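Nitrate transport protein (Parabacteroides distasonis, PDB 3HN0) is probably the substrate-binding component of an ABC transporter, perhaps for nitrate or a related small solute. Local coordinates at residues Cys80-Thr85 with Ala182-Val187; Val9-Gly14 with Ile57-Met62. All blocks are in the same frame, centred on the assembly; numbering follows the deposited sequence. Where two conformers were deposited one is given.

Contact 1 of 2, residues Cys80-Thr85 with Ala182-Val187; sequences CPIWGT and AQTAVV
In the mixed sheet, probably near the crossover to the second domain, Cys80-Trp83 at the end of strand 76-82 meet Ala182-Val186, a loop that runs into strand 184-188. These neighbours are roughly antiparallel, with 133° between their directions, and two waters bridge them. One water donates to Ile82 O at 2.6 Å and is hydrogen-bonded to Thr184 OG1 at 2.9 Å. A second donates to Trp83 O at 2.7 Å and accepts from Gln183 NE2 at 2.9 Å, tying the loop after strand 76-82 to the loop before strand 184-188. Thr184 has OG1 anti to its own carbonyl carbon (chi1 -57°), where it meets the first water. In type II periplasmic-binding-protein folds the chain leaves for the second domain and comes back through such neighbouring strands; here 96 residues intervene. Apolar packing completes the contact. Pro81 CD lies 3.8 Å from Val186 CG2, the two side chains crossing obliquely. The six-membered ring of Trp83 brings CZ3 to 3.6 Å from Ala182 CB, while Cys80 SG sits over one face of the indole, displaced toward its rim. Trp83 NE1 is hydrogen-bonded to Tyr243 O, which would help to hold the ring's rotation. An alanine in place of Trp83 would probably open a gap beside Ala182 and Cys80 SG and deprive Tyr243 O of its indole donor.

Contact 2 of 2, residues Val9-Gly14 with Ile57-Met62; sequences VSVLRG and IAVLPM
Ser10 pairs with Ala58 at the middle of a parallel ladder, flanked by Val9 with Ile57 and Val11 with Val59; the strand axes diverge by only 7°. Three backbone hydrogen bonds hold it. Ser10 grips both neighbours of Ala58: its N donates to Ile57 O at 2.9 Å and its O accepts from Val59 N at 2.8 Å. The third bond runs from Leu12 N to Val59 O at 3.0 Å. Weaker CA-H...O contacts accompany them, such as Ala58 CA to Ser10 O at 3.1 Å. Ile57 O also partners the hydroxyl of Thr55, whose OG1 is hydrogen-bonded to Ser10 OG in the conformer described, joining the strands here.

The apolar contacts are mostly between methyl groups. Val9 and Ile57 lie side by side, with Val9 CG1, anti to its backbone N (chi1 -174°), 4.0 Å from Ile57 CG2. Val11 CG2 likewise meets Val59 CG2 in the conformer described, and Phe20 packs on both residues. Ser10 and Ala58 project to the other face, against Leu49 and Leu50 of helix 43-51. At the strand ends Leu12 CD2 meets Pro61 CD at 3.8 Å, the side chains crossing at about a right angle; Pro61 occupies the N-cap position before helix 62-70. Central parallel strands backed by helices, with strand 33-40 flanking strand 6-12, are consistent with the alpha/beta domain of the type II periplasmic-binding-protein fold.

Overall arrangement
Contacts 1 and 2 are centred 9 Å apart in one mixed sheet, and the order 33-40, 6-12, 57-61, 184-188, 76-82 across it sets them next to each other. Their shared seam is between strands 57-61 and 184-188, where Ala185 N to Leu60 O and Val187 N to Ala58 O are probable hydrogen bonds. Along the chain they come in series: contact 2 closes before contact 1 opens, and the segments of contact 1 then enclose the residues of the smaller sheets. Contact 2 lies among the parallel strands, and contact 1 at what is probably the crossover to a second domain, consistent with a two-domain binding protein.

Contact 1 of 2, residues Cys80-Thr85 with Ala182-Val187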
ATOM      1  N   CYS A  80       9.804  -9.506   4.740  1.00 10.95           N
ATOM      2  CA  CYS A  80       9.446  -8.455   5.710  1.00 12.43           C
ATOM      3  C   CYS A  80       8.135  -8.802   6.388  1.00 13.51           C
ATOM      4  O   CYS A  80       7.163  -9.086   5.694  1.00 11.66           O
ATOM      5  CB  CYS A  80       9.388  -7.121   5.017  1.00 12.03           C
ATOM      6  SG  CYS A  80       8.822  -5.771   6.125  1.00 16.50           S
ATOM      7  N   PRO A  81       8.084  -8.763   7.756  1.00 13.36           N
ATOM      8  CA  PRO A  81       6.896  -9.203   8.473  1.00 13.01           C
ATOM      9  C   PRO A  81       6.025  -8.110   9.053  1.00 13.40           C
ATOM     10  O   PRO A  81       5.018  -8.418   9.689  1.00 16.33           O
ATOM     11  CB  PRO A  81       7.512  -9.969   9.644  1.00 14.34           C
ATOM     12  CG  PRO A  81       8.746  -9.228   9.969  1.00 12.61           C
ATOM     13  CD  PRO A  81       9.255  -8.735   8.629  1.00 18.04           C
ATOM     14  N   ILE A  82       6.443  -6.872   8.916  1.00 12.03           N
ATOM     15  CA  ILE A  82       5.741  -5.794   9.591  0.65 12.13           C
ATOM     16  C   ILE A  82       5.822  -4.584   8.674  1.00 12.44           C
ATOM     17  O   ILE A  82       6.831  -4.332   8.011  1.00 13.80           O
ATOM     18  CB  ILE A  82       6.319  -5.581  11.039  0.65 10.85           C
ATOM     19  CG1 ILE A  82       5.575  -4.458  11.805  0.65 20.38           C
ATOM     20  CG2 ILE A  82       7.826  -5.221  10.987  0.65 11.49           C
ATOM     21  CD1 ILE A  82       6.010  -4.253  13.308  0.65 17.35           C
ATOM     22  N   TRP A  83       4.708  -3.849   8.598  1.00 10.29           N
ATOM     23  CA  TRP A  83       4.555  -2.808   7.589  1.00 11.96           C
ATOM     24  C   TRP A  83       4.120  -1.442   8.179  1.00 14.85           C
ATOM     25  O   TRP A  83       4.019  -0.452   7.473  1.00 13.64           O
ATOM     26  CB  TRP A  83       3.561  -3.292   6.500  1.00 12.30           C
ATOM     27  CG  TRP A  83       4.097  -4.550   5.849  1.00 11.67           C
ATOM     28  CD1 TRP A  83       3.941  -5.820   6.297  1.00 14.26           C
ATOM     29  CD2 TRP A  83       5.000  -4.618   4.728  1.00 10.10           C
ATOM     30  NE1 TRP A  83       4.654  -6.698   5.524  1.00 12.77           N
ATOM     31  CE2 TRP A  83       5.289  -5.995   4.518  1.00 12.09           C
ATOM     32  CE3 TRP A  83       5.542  -3.667   3.848  1.00 14.67           C
ATOM     33  CZ2 TRP A  83       6.119  -6.435   3.525  1.00 11.46           C
ATOM     34  CZ3 TRP A  83       6.361  -4.113   2.818  1.00 14.20           C
ATOM     35  CH2 TRP A  83       6.664  -5.502   2.677  1.00 13.28           C
ATOM     36  N   GLY A  84       3.851  -1.406   9.468  1.00 14.24           N
ATOM     37  CA  GLY A  84       3.362  -0.196  10.150  1.00 16.04           C
ATOM     38  C   GLY A  84       4.334   0.191  11.248  1.00 16.99           C
ATOM     39  O   GLY A  84       4.268  -0.306  12.367  1.00 19.57           O
ATOM     40  N   THR A  85       5.302   1.042  10.935  1.00 15.74           N
ATOM     41  CA  THR A  85       6.283   1.381  11.928  1.00 16.97           C
ATOM     42  C   THR A  85       6.347   2.828  12.354  1.00 17.02           C
ATOM     43  O   THR A  85       6.915   3.122  13.407  1.00 17.68           O
ATOM     44  CB  THR A  85       7.705   0.908  11.501  1.00 23.29           C
ATOM     45  OG1 THR A  85       8.156   1.669  10.415  1.00 27.92           O
ATOM     46  CG2 THR A  85       7.692  -0.520  11.078  1.00 26.22           C
ATOM     47  N   ALA A 182       8.953  -1.618   2.848  1.00 11.43           N
ATOM     48  CA  ALA A 182       9.570  -2.787   3.435  1.00 14.01           C
ATOM     49  C   ALA A 182      10.766  -2.332   4.300  1.00 14.46           C
ATOM     50  O   ALA A 182      11.925  -2.418   3.894  1.00 15.52           O
ATOM     51  CB  ALA A 182       9.944  -3.788   2.353  1.00 14.58           C
ATOM     52  N   GLN A 183      10.475  -1.857   5.507  1.00 15.04           N
ATOM     53  CA  GLN A 183      11.505  -1.225   6.375  1.00 13.75           C
ATOM     54  C   GLN A 183      12.186  -2.192   7.304  1.00 13.49           C
ATOM     55  O   GLN A 183      13.184  -1.832   7.892  1.00 12.51           O
ATOM     56  CB  GLN A 183      10.935  -0.118   7.306  1.00 17.36           C
ATOM     57  CG  GLN A 183       9.945   0.734   6.731  1.00 23.39           C
ATOM     58  CD  GLN A 183       9.557   1.830   7.639  1.00 23.46           C
ATOM     59  OE1 GLN A 183      10.363   2.288   8.477  1.00 21.50           O
ATOM     60  NE2 GLN A 183       8.324   2.270   7.505  1.00 16.63           N
ATOM     61  N   THR A 184      11.631  -3.399   7.450  1.00 11.33           N
ATOM     62  CA  THR A 184      12.125  -4.390   8.366  1.00 11.03           C
ATOM     63  C   THR A 184      12.482  -5.675   7.622  1.00 14.23           C
ATOM     64  O   THR A 184      11.717  -6.123   6.750  1.00 14.17           O
ATOM     65  CB  THR A 184      11.076  -4.705   9.408  1.00 12.19           C
ATOM     66  OG1 THR A 184      10.705  -3.500  10.088  1.00 16.36           O
ATOM     67  CG2 THR A 184      11.597  -5.752  10.396  1.00 16.36           C
ATOM     68  N   ALA A 185      13.664  -6.200   7.910  1.00 12.71           N
ATOM     69  CA  ALA A 185      14.203  -7.351   7.232  1.00 11.03           C
ATOM     70  C   ALA A 185      14.297  -8.538   8.153  1.00 11.39           C
ATOM     71  O   ALA A 185      14.786  -8.435   9.304  1.00 12.63           O
ATOM     72  CB  ALA A 185      15.635  -7.082   6.704  1.00 12.64           C
ATOM     73  N   VAL A 186      13.856  -9.668   7.626  1.00 10.57           N
ATOM     74  CA  VAL A 186      14.232 -10.972   8.183  1.00 10.85           C
ATOM     75  C   VAL A 186      15.350 -11.473   7.303  1.00 11.75           C
ATOM     76  O   VAL A 186      15.128 -11.747   6.111  1.00 11.97           O
ATOM     77  CB  VAL A 186      13.055 -11.969   8.195  1.00 12.22           C
ATOM     78  CG1 VAL A 186      13.502 -13.327   8.748  1.00 14.51           C
ATOM     79  CG2 VAL A 186      11.854 -11.418   8.980  1.00 16.61           C
ATOM     80  N   VAL A 187      16.530 -11.664   7.884  1.00 10.57           N
ATOM     81  CA  VAL A 187      17.689 -12.157   7.142  1.00  9.83           C
ATOM     82  C   VAL A 187      18.132 -13.513   7.679  1.00 11.50           C
ATOM     83  O   VAL A 187      17.836 -13.849   8.830  1.00 12.54           O
ATOM     84  CB  VAL A 187      18.864 -11.146   7.198  1.00 10.09           C
ATOM     85  CG1 VAL A 187      18.369  -9.768   6.616  1.00 13.73           C
ATOM     86  CG2 VAL A 187      19.503 -11.043   8.599  1.00  8.31           C
TER
HETATM   87  O   HOH W   1       8.625  -2.485   8.339  1.00 21.67           O
HETATM   88  O   HOH W   2       6.393   0.377   6.434  1.00 19.21           O

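Contact 2 of 2, residues Val9-Gly14 with Ile57-Met62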
ATOM      1  N   VAL A   9      16.924 -17.497  16.387  1.00 12.23           N
ATOM      2  CA  VAL A   9      16.296 -16.338  15.786  1.00 10.53           C
ATOM      3  C   VAL A   9      16.469 -15.147  16.702  1.00 13.08           C
ATOM      4  O   VAL A   9      15.923 -15.132  17.794  1.00 12.95           O
ATOM      5  CB  VAL A   9      14.839 -16.587  15.555  1.00 11.89           C
ATOM      6  CG1 VAL A   9      14.201 -15.428  14.794  1.00 13.34           C
ATOM      7  CG2 VAL A   9      14.693 -17.907  14.734  1.00 15.39           C
ATOM      8  N   SER A  10      17.155 -14.116  16.198  1.00 12.42           N
ATOM      9  CA  SER A  10      17.386 -12.906  16.978  0.50 15.93           C
ATOM     10  C   SER A  10      16.456 -11.841  16.445  1.00 19.08           C
ATOM     11  O   SER A  10      16.504 -11.536  15.255  1.00 21.53           O
ATOM     12  CB  SER A  10      18.839 -12.447  16.827  0.50 18.61           C
ATOM     13  OG  SER A  10      19.732 -13.451  17.261  0.50 18.73           O
ATOM     14  N   VAL A  11      15.611 -11.286  17.308  1.00 14.35           N
ATOM     15  CA  VAL A  11      14.672 -10.261  16.904  1.00 15.15           C
ATOM     16  C   VAL A  11      15.103  -8.926  17.582  1.00 20.31           C
ATOM     17  O   VAL A  11      15.165  -8.842  18.793  1.00 14.01           O
ATOM     18  CB  VAL A  11      13.245 -10.661  17.229  1.00 17.23           C
ATOM     19  CG1 VAL A  11      12.286  -9.573  16.760  1.00 22.99           C
ATOM     20  CG2 VAL A  11      12.866 -12.005  16.572  1.00 15.67           C
ATOM     21  N   LEU A  12      15.514  -7.906  16.811  1.00 23.12           N
ATOM     22  CA  LEU A  12      15.802  -6.593  17.442  1.00 25.63           C
ATOM     23  C   LEU A  12      14.551  -6.133  18.234  1.00 26.87           C
ATOM     24  O   LEU A  12      13.450  -6.200  17.745  1.00 22.96           O
ATOM     25  CB  LEU A  12      16.143  -5.548  16.410  1.00 26.47           C
ATOM     26  CG  LEU A  12      16.499  -4.157  16.947  1.00 30.37           C
ATOM     27  CD1 LEU A  12      17.620  -4.226  17.915  1.00 25.39           C
ATOM     28  CD2 LEU A  12      16.860  -3.261  15.746  1.00 27.56           C
ATOM     29  N   ARG A  13      14.743  -5.715  19.482  1.00 26.56           N
ATOM     30  CA  ARG A  13      13.629  -5.234  20.328  1.00 26.47           C
ATOM     31  C   ARG A  13      12.736  -4.243  19.592  1.00 26.31           C
ATOM     32  O   ARG A  13      13.246  -3.344  18.912  1.00 26.73           O
ATOM     33  CB  ARG A  13      14.217  -4.543  21.574  1.00 23.46           C
ATOM     34  CG  ARG A  13      13.126  -4.129  22.612  1.00 37.55           C
ATOM     35  CD  ARG A  13      13.750  -3.717  23.992  1.00 41.99           C
ATOM     36  NE  ARG A  13      14.518  -4.799  24.632  1.00 45.27           N
ATOM     37  CZ  ARG A  13      13.985  -5.840  25.295  1.00 44.68           C
ATOM     38  NH1 ARG A  13      12.665  -5.979  25.418  1.00 34.77           N
ATOM     39  NH2 ARG A  13      14.783  -6.767  25.830  1.00 38.37           N
ATOM     40  N   GLY A  14      11.424  -4.362  19.756  1.00 26.23           N
ATOM     41  CA  GLY A  14      10.489  -3.502  19.019  1.00 24.40           C
ATOM     42  C   GLY A  14       9.274  -4.260  18.591  1.00 23.34           C
ATOM     43  O   GLY A  14       9.097  -5.422  18.993  1.00 24.71           O
ATOM     44  N   ILE A  57      19.045 -16.619  12.082  1.00 11.76           N
ATOM     45  CA  ILE A  57      18.069 -15.731  11.440  1.00 11.05           C
ATOM     46  C   ILE A  57      18.032 -14.485  12.312  1.00 15.39           C
ATOM     47  O   ILE A  57      18.143 -14.585  13.549  1.00 16.03           O
ATOM     48  CB  ILE A  57      16.674 -16.400  11.475  1.00 12.36           C
ATOM     49  CG1 ILE A  57      16.737 -17.732  10.670  1.00 14.80           C
ATOM     50  CG2 ILE A  57      15.588 -15.400  11.021  1.00 16.20           C
ATOM     51  CD1 ILE A  57      15.561 -18.665  10.803  1.00 19.36           C
ATOM     52  N   ALA A  58      17.892 -13.309  11.708  1.00 12.35           N
ATOM     53  CA  ALA A  58      17.841 -12.097  12.506  1.00 11.54           C
ATOM     54  C   ALA A  58      16.826 -11.178  11.905  1.00 12.27           C
ATOM     55  O   ALA A  58      16.643 -11.192  10.695  1.00 10.99           O
ATOM     56  CB  ALA A  58      19.216 -11.403  12.549  1.00 13.40           C
ATOM     57  N   VAL A  59      16.221 -10.327  12.726  0.65  9.96           N
ATOM     58  CA  VAL A  59      15.230  -9.413  12.250  0.65 11.28           C
ATOM     59  C   VAL A  59      15.701  -8.016  12.665  0.65 12.38           C
ATOM     60  O   VAL A  59      15.849  -7.764  13.875  0.65 14.63           O
ATOM     61  CB  VAL A  59      13.847  -9.755  12.885  0.65  9.25           C
ATOM     62  CG1 VAL A  59      12.760  -8.886  12.253  0.65  9.93           C
ATOM     63  CG2 VAL A  59      13.526 -11.272  12.723  0.65 10.39           C
ATOM     64  N   LEU A  60      15.977  -7.141  11.678  0.75 13.61           N
ATOM     65  CA  LEU A  60      16.585  -5.831  11.911  0.75 16.13           C
ATOM     66  C   LEU A  60      16.250  -4.932  10.748  0.75 14.34           C
ATOM     67  O   LEU A  60      15.679  -5.372   9.729  0.75 11.63           O
ATOM     68  CB  LEU A  60      18.117  -5.917  12.125  0.75 16.34           C
ATOM     69  CG  LEU A  60      19.025  -6.199  10.897  0.75 18.14           C
ATOM     70  CD1 LEU A  60      20.425  -6.357  11.386  0.75 16.30           C
ATOM     71  CD2 LEU A  60      18.643  -7.452  10.107  0.75 21.37           C
ATOM     72  N   PRO A  61      16.604  -3.660  10.874  1.00 13.09           N
ATOM     73  CA  PRO A  61      16.139  -2.740   9.856  1.00 13.05           C
ATOM     74  C   PRO A  61      16.676  -3.132   8.487  1.00 12.68           C
ATOM     75  O   PRO A  61      17.823  -3.629   8.359  1.00 11.27           O
ATOM     76  CB  PRO A  61      16.713  -1.411  10.305  1.00 14.99           C
ATOM     77  CG  PRO A  61      16.739  -1.520  11.802  1.00 16.75           C
ATOM     78  CD  PRO A  61      17.212  -2.940  12.008  1.00 16.64           C
HETATM   79  N   MSE A  62      15.818  -2.940   7.485  1.00 12.88           N
HETATM   80  CA  MSE A  62      16.189  -3.218   6.096  1.00 10.42           C
HETATM   81  C   MSE A  62      17.472  -2.488   5.694  1.00 12.28           C
HETATM   82  O   MSE A  62      18.307  -3.059   4.970  1.00 11.73           O
HETATM   83  CB  MSE A  62      15.033  -2.853   5.146  1.00 11.21           C
HETATM   84  CG  MSE A  62      15.190  -3.191   3.726  1.00 11.86           C
HETATM   85 SE   MSE A  62      15.374  -5.030   3.314  0.75  7.13          SE
HETATM   86  CE  MSE A  62      13.535  -5.478   3.726  1.00 13.50           C
TER